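Local atomic coordinates of AMP-dependent synthetase and ligase (Xenorhabdus doucetiae, PDB entry 6QSR), a protein that probably serves as the ApeI subunit of a hot-dog-fold dehydratase heterocomplex, ApeI:P, in the type II polyketide synthase pathway to aryl polyene pigments. Residues 16-22 with 78-84; 67-72 with 109-114. All blocks are in the same frame, centred on the assembly; numbering follows the deposited sequence.

Overall arrangement
Both contacts join neighbouring antiparallel strands of the one curved sheet of a hot-dog fold, their centres about 14 Å apart. Contact 1 pairs strand 15-21 with strand 79-87 inside the chain's sheet, between strands 4-9 and 92-99; contact 2 pairs strand 109-118 with strand 61-70, an outermost strand of this chain that the partner subunit extends. Both are partly buried, each with one buried and one more exposed face. Contact 1 is regular and wholly apolar on the face turned to helix 41-56, whereas contact 2 sets a serine and a glycine among apolar residues there, lies beside a beta bulge and stands at the subunit interface.

Contact 1. Residues 16-22 with 78-84; sequences AMIQLYL and NTLLLKI
A chi1 of -175° swings the Gln19 chain to the side of its carbonyl carbon, and the chain runs on extended, which lays its aliphatic part beside Leu81, both side chains pointing the same way. CG of Gln19 lies 3.7 Å from CD2 of Leu81, and the amide end passes obliquely over Thr79, whose methyl CG2 is 3.5 Å from NE2 of Gln19. That methyl is set beside the carbonyl carbon of Thr79 by chi1 of -63°, while OG1 turns to the edge of the Tyr21 ring, in its plane and 3.9 Å from CD1 of Tyr21. A long amide, a beta-branched hydroxyl and a phenol suit this partly exposed face, each bringing carbon to pack as well as a polar group.

The opposite face, with Ala16, Ile18, Leu20, Leu80, Leu82 and Ile84, is wholly apolar. Ile18 and Ile84 meet through their CD1 methyls at 4.1 Å. Leu22 follows just beyond the strand, its CD2 4.0 Å from CD1 of Leu80. Branched aliphatic residues suit this side because helix 41-56 packs there: Tyr51 touches Ile18 and Leu20, and Trp47 touches Leu22.

Between the faces the backbones are stitched by reciprocal bonds at Ala16-Ile84, Ile18-Leu82 and Leu20-Leu80. The bond from Leu82 N to Ile18 O is almost perfectly straight at 179° and 2.8 Å long. Leu22 N continues the ladder to Asn78 O, 3.0 Å away, and Asn78 OD1 accepts from Gln75 N just before the strand.

The chemistry is thus divided: the hydrogen-bonded pairs satisfy each other's N-H and C=O groups, Met17, Gln19 and Tyr21 bond to strand 4-9, and the side chains leave a hydrocarbon surface for the helix and a mixed one behind it.

Contact 2. Residues 67-72 with 109-114; sequences MVKFQF and TASQGK
The antiparallel ladder between strands 61-70 and 109-118 lies beside a classic beta bulge, formed where Ala110 and Ser111 both face Tyr97 across the far edge of strand 109-118. Ala110 meets Gln71 and Phe72 here, and Ser111 meets Phe70. Ala110 O, 2.8 Å from Gln71 N, accepts a sound hydrogen bond from it and a weak one from Phe72 N, so a single carbonyl holds both residues as the chain leaves the strand. Further along, the ladder is regular. Lys69 and Gln112 exchange two backbone bonds, and Lys114 N donates to Met67 O at 2.7 Å, with a weak bond returning from Met67 N.

On the face turned to helix 41-56, CB of Ser111 lies 3.6 Å from CD2 of the Phe70 ring, approaching it obliquely. The torsion chi1 of 67° sets the Ser111 hydroxyl between the backbone N and the carbonyl carbon, and OG is hydrogen-bonded to Gln44 of the helix, which suits a small polar residue to a buried place. Gly113, without a side chain, has its CA 3.0 Å from Met67 O and 4.1 Å from Val68 CA, so the two backbones come very close.

The other face carries Met67 and the long polar chains of Lys69, Gln112 and Lys114. Gln71 reaches back over the start of strand 109-118, with CG 3.1 Å from O of Thr109, whose OG1 is hydrogen-bonded to Arg96 and Asp98. OE1 of Gln71 lies 3.6 Å from CD of Gln112; the two amide planes stand 90° apart.

Met67, Val68 and Lys69 also pair antiparallel with a strand of the FabA/FabZ-like partner subunit: one sheet running across two subunits is typical of hot-dog-fold dimers, met here in a heterodimer.

Contact 1. Residues 16-22 with 78-84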
loop_
_atom_site.group_PDB
_atom_site.type_symbol
_atom_site.label_atom_id
_atom_site.label_comp_id
_atom_site.label_asym_id
_atom_site.label_seq_id
_atom_site.Cartn_x
_atom_site.Cartn_y
_atom_site.Cartn_z
ATOM N N ALA A 16 -11.745 15.775 10.468
ATOM C CA ALA A 16 -10.443 16.114 11.049
ATOM C C ALA A 16 -9.480 16.628 9.998
ATOM O O ALA A 16 -9.504 16.191 8.848
ATOM C CB ALA A 16 -9.838 14.913 11.760
ATOM N N MET A 17 -8.634 17.560 10.428
ATOM C CA MET A 17 -7.565 18.116 9.627
ATOM C C MET A 17 -6.306 17.914 10.451
ATOM O O MET A 17 -6.264 18.322 11.612
ATOM C CB MET A 17 -7.798 19.600 9.376
ATOM C CG MET A 17 -8.503 19.903 8.065
ATOM S SD MET A 17 -8.787 21.668 7.812
ATOM C CE MET A 17 -7.110 22.310 7.839
ATOM N N ILE A 18 -5.303 17.264 9.869
ATOM C CA ILE A 18 -4.063 16.948 10.582
ATOM C C ILE A 18 -2.887 17.401 9.728
ATOM O O ILE A 18 -2.835 17.099 8.532
ATOM C CB ILE A 18 -3.935 15.433 10.886
ATOM C CG1 ILE A 18 -5.192 14.878 11.580
ATOM C CG2 ILE A 18 -2.743 15.156 11.785
ATOM C CD1 ILE A 18 -6.106 14.095 10.667
ATOM N N GLN A 19 -1.957 18.135 10.339
ATOM C CA GLN A 19 -0.734 18.535 9.669
ATOM C C GLN A 19 0.372 17.587 10.123
ATOM O O GLN A 19 0.637 17.480 11.326
ATOM C CB GLN A 19 -0.386 19.982 9.992
ATOM C CG GLN A 19 0.826 20.510 9.238
ATOM C CD GLN A 19 0.987 22.012 9.371
ATOM O OE1 GLN A 19 0.508 22.618 10.330
ATOM N NE2 GLN A 19 1.660 22.619 8.405
ATOM N N LEU A 20 0.996 16.911 9.152
ATOM C CA LEU A 20 1.989 15.867 9.397
ATOM C C LEU A 20 3.299 16.176 8.713
ATOM O O LEU A 20 3.316 16.698 7.599
ATOM C CB LEU A 20 1.499 14.527 8.854
ATOM C CG LEU A 20 0.181 14.009 9.409
ATOM C CD1 LEU A 20 -0.186 12.728 8.683
ATOM C CD2 LEU A 20 0.284 13.782 10.907
ATOM N N TYR A 21 4.389 15.798 9.364
ATOM C CA TYR A 21 5.729 15.997 8.824
ATOM C C TYR A 21 6.404 14.636 8.630
ATOM O O TYR A 21 6.381 13.792 9.524
ATOM C CB TYR A 21 6.541 16.886 9.759
ATOM C CG TYR A 21 7.993 16.971 9.366
ATOM C CD1 TYR A 21 8.400 17.791 8.318
ATOM C CD2 TYR A 21 8.958 16.205 10.022
ATOM C CE1 TYR A 21 9.737 17.857 7.943
ATOM C CE2 TYR A 21 10.294 16.270 9.657
ATOM C CZ TYR A 21 10.677 17.093 8.615
ATOM O OH TYR A 21 12.009 17.152 8.247
ATOM N N LEU A 22 7.007 14.447 7.458
ATOM C CA LEU A 22 7.709 13.216 7.114
ATOM C C LEU A 22 9.197 13.360 7.431
ATOM O O LEU A 22 9.914 14.084 6.743
ATOM C CB LEU A 22 7.510 12.895 5.631
ATOM C CG LEU A 22 6.060 12.856 5.131
ATOM C CD1 LEU A 22 6.022 12.372 3.692
ATOM C CD2 LEU A 22 5.213 11.981 6.036
ATOM N N ASN A 78 8.722 16.579 3.386
ATOM C CA ASN A 78 7.395 17.083 3.034
ATOM C C ASN A 78 6.525 17.253 4.274
ATOM O O ASN A 78 6.618 16.479 5.234
ATOM C CB ASN A 78 6.664 16.154 2.058
ATOM C CG ASN A 78 7.291 16.105 0.671
ATOM O OD1 ASN A 78 6.994 15.196 -0.101
ATOM N ND2 ASN A 78 8.143 17.074 0.340
ATOM N N THR A 79 5.702 18.294 4.236
ATOM C CA THR A 79 4.645 18.514 5.205
ATOM C C THR A 79 3.344 18.239 4.465
ATOM O O THR A 79 3.157 18.696 3.331
ATOM C CB THR A 79 4.684 19.946 5.764
ATOM O OG1 THR A 79 5.919 20.140 6.458
ATOM C CG2 THR A 79 3.535 20.195 6.740
ATOM N N LEU A 80 2.476 17.461 5.106
ATOM C CA LEU A 80 1.201 17.050 4.544
ATOM C C LEU A 80 0.065 17.653 5.348
ATOM O O LEU A 80 0.175 17.808 6.569
ATOM C CB LEU A 80 1.072 15.521 4.597
ATOM C CG LEU A 80 2.242 14.677 4.084
ATOM C CD1 LEU A 80 1.907 13.195 4.165
ATOM C CD2 LEU A 80 2.603 15.066 2.659
ATOM N N LEU A 81 -1.027 17.982 4.661
ATOM C CA LEU A 81 -2.288 18.304 5.306
ATOM C C LEU A 81 -3.259 17.181 4.958
ATOM O O LEU A 81 -3.581 16.980 3.786
ATOM C CB LEU A 81 -2.826 19.655 4.824
ATOM C CG LEU A 81 -1.931 20.874 5.085
ATOM C CD1 LEU A 81 -2.543 22.134 4.482
ATOM C CD2 LEU A 81 -1.691 21.056 6.577
ATOM N N LEU A 82 -3.692 16.447 5.978
ATOM C CA LEU A 82 -4.612 15.313 5.825
ATOM C C LEU A 82 -6.007 15.718 6.269
ATOM O O LEU A 82 -6.193 16.072 7.423
ATOM C CB LEU A 82 -4.130 14.135 6.670
ATOM C CG LEU A 82 -5.039 12.905 6.772
ATOM C CD1 LEU A 82 -5.444 12.399 5.397
ATOM C CD2 LEU A 82 -4.338 11.826 7.580
ATOM N N LYS A 83 -6.973 15.620 5.358
ATOM C CA LYS A 83 -8.366 15.965 5.605
ATOM C C LYS A 83 -9.148 14.661 5.534
ATOM O O LYS A 83 -9.017 13.939 4.552
ATOM C CB LYS A 83 -8.827 16.942 4.520
ATOM C CG LYS A 83 -10.323 17.237 4.431
ATOM C CD LYS A 83 -10.736 17.340 2.964
ATOM C CE LYS A 83 -12.139 17.890 2.773
ATOM N NZ LYS A 83 -12.244 18.550 1.439
ATOM N N ILE A 84 -9.919 14.354 6.582
ATOM C CA ILE A 84 -10.729 13.125 6.652
ATOM C C ILE A 84 -12.164 13.483 7.029
ATOM O O ILE A 84 -12.385 14.283 7.943
ATOM C CB ILE A 84 -10.201 12.117 7.706
ATOM C CG1 ILE A 84 -8.732 11.755 7.467
ATOM C CG2 ILE A 84 -11.023 10.834 7.665
ATOM C CD1 ILE A 84 -8.054 11.148 8.677
#

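Contact 2. Residues 67-72 with 109-114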
loop_
_atom_site.group_PDB
_atom_site.type_symbol
_atom_site.label_atom_id
_atom_site.label_comp_id
_atom_site.label_asym_id
_atom_site.label_seq_id
_atom_site.Cartn_x
_atom_site.Cartn_y
_atom_site.Cartn_z
ATOM N N MET A 67 -12.013 3.376 -3.716
ATOM C CA MET A 67 -11.204 4.067 -4.700
ATOM C C MET A 67 -10.092 4.801 -3.958
ATOM O O MET A 67 -10.336 5.467 -2.951
ATOM C CB MET A 67 -12.086 5.035 -5.513
ATOM C CG MET A 67 -11.373 5.814 -6.610
ATOM S SD MET A 67 -11.142 4.953 -8.174
ATOM C CE MET A 67 -12.809 4.912 -8.829
ATOM N N VAL A 68 -8.867 4.659 -4.446
ATOM C CA VAL A 68 -7.756 5.492 -3.989
ATOM C C VAL A 68 -6.910 5.904 -5.185
ATOM O O VAL A 68 -6.714 5.116 -6.099
ATOM C CB VAL A 68 -6.901 4.791 -2.905
ATOM C CG1 VAL A 68 -6.255 3.503 -3.425
ATOM C CG2 VAL A 68 -5.855 5.752 -2.362
ATOM N N LYS A 69 -6.426 7.149 -5.168
ATOM C CA LYS A 69 -5.566 7.677 -6.215
ATOM C C LYS A 69 -4.363 8.323 -5.552
ATOM O O LYS A 69 -4.514 9.169 -4.671
ATOM C CB LYS A 69 -6.299 8.705 -7.086
ATOM C CG LYS A 69 -7.607 8.198 -7.692
ATOM C CD LYS A 69 -7.661 8.363 -9.208
ATOM C CE LYS A 69 -8.590 7.348 -9.863
ATOM N NZ LYS A 69 -10.023 7.594 -9.546
ATOM N N PHE A 70 -3.177 7.901 -5.969
ATOM C CA PHE A 70 -1.929 8.493 -5.528
ATOM C C PHE A 70 -1.392 9.246 -6.728
ATOM O O PHE A 70 -0.910 8.637 -7.689
ATOM C CB PHE A 70 -0.961 7.407 -5.077
ATOM C CG PHE A 70 -1.491 6.553 -3.965
ATOM C CD1 PHE A 70 -1.971 5.266 -4.214
ATOM C CD2 PHE A 70 -1.532 7.044 -2.667
ATOM C CE1 PHE A 70 -2.453 4.484 -3.180
ATOM C CE2 PHE A 70 -2.021 6.269 -1.630
ATOM C CZ PHE A 70 -2.483 4.982 -1.888
ATOM N N GLN A 71 -1.487 10.568 -6.679
ATOM C CA GLN A 71 -1.222 11.400 -7.854
ATOM C C GLN A 71 0.037 12.268 -7.774
ATOM O O GLN A 71 0.339 12.971 -8.736
ATOM C CB GLN A 71 -2.460 12.247 -8.184
ATOM C CG GLN A 71 -2.756 13.399 -7.237
ATOM C CD GLN A 71 -4.211 13.842 -7.295
ATOM O OE1 GLN A 71 -5.098 13.174 -6.758
ATOM N NE2 GLN A 71 -4.463 14.974 -7.943
ATOM N N PHE A 72 0.771 12.212 -6.656
ATOM C CA PHE A 72 2.056 12.918 -6.519
ATOM C C PHE A 72 2.946 12.184 -5.510
ATOM O O PHE A 72 2.460 11.818 -4.439
ATOM C CB PHE A 72 1.817 14.362 -6.054
ATOM C CG PHE A 72 2.985 15.283 -6.288
ATOM C CD1 PHE A 72 3.911 15.535 -5.276
ATOM C CD2 PHE A 72 3.161 15.905 -7.523
ATOM C CE1 PHE A 72 4.992 16.391 -5.493
ATOM C CE2 PHE A 72 4.238 16.762 -7.742
ATOM C CZ PHE A 72 5.155 17.002 -6.726
ATOM N N THR A 109 -2.590 18.343 -4.418
ATOM C CA THR A 109 -3.177 17.098 -3.888
ATOM C C THR A 109 -2.245 15.932 -4.200
ATOM O O THR A 109 -1.872 15.722 -5.352
ATOM C CB THR A 109 -4.579 16.796 -4.453
ATOM O OG1 THR A 109 -5.459 17.883 -4.162
ATOM C CG2 THR A 109 -5.164 15.517 -3.827
ATOM N N ALA A 110 -1.853 15.204 -3.161
ATOM C CA ALA A 110 -0.955 14.076 -3.289
ATOM C C ALA A 110 -1.767 12.804 -3.459
ATOM O O ALA A 110 -1.460 11.973 -4.313
ATOM C CB ALA A 110 -0.048 13.976 -2.075
ATOM N N SER A 111 -2.802 12.644 -2.643
ATOM C CA SER A 111 -3.658 11.465 -2.758
ATOM C C SER A 111 -5.067 11.723 -2.254
ATOM O O SER A 111 -5.322 12.675 -1.526
ATOM C CB SER A 111 -3.029 10.285 -2.013
ATOM O OG SER A 111 -3.005 10.519 -0.621
ATOM N N GLN A 112 -5.988 10.858 -2.651
ATOM C CA GLN A 112 -7.372 10.986 -2.233
ATOM C C GLN A 112 -8.048 9.638 -2.344
ATOM O O GLN A 112 -7.699 8.835 -3.214
ATOM C CB GLN A 112 -8.100 12.033 -3.086
ATOM C CG GLN A 112 -8.048 11.764 -4.583
ATOM C CD GLN A 112 -8.417 12.965 -5.444
ATOM O OE1 GLN A 112 -8.458 14.105 -4.979
ATOM N NE2 GLN A 112 -8.676 12.707 -6.716
ATOM N N GLY A 113 -8.987 9.363 -1.452
ATOM C CA GLY A 113 -9.707 8.099 -1.550
ATOM C C GLY A 113 -10.961 7.957 -0.733
ATOM O O GLY A 113 -11.325 8.856 0.030
ATOM N N LYS A 114 -11.607 6.804 -0.927
ATOM C CA LYS A 114 -12.872 6.445 -0.283
ATOM C C LYS A 114 -12.757 5.039 0.298
ATOM O O LYS A 114 -12.511 4.076 -0.445
ATOM C CB LYS A 114 -14.011 6.459 -1.304
ATOM C CG LYS A 114 -14.288 7.817 -1.929
ATOM C CD LYS A 114 -15.133 7.703 -3.186
ATOM C CE LYS A 114 -16.553 7.258 -2.884
ATOM N NZ LYS A 114 -17.379 7.260 -4.126
#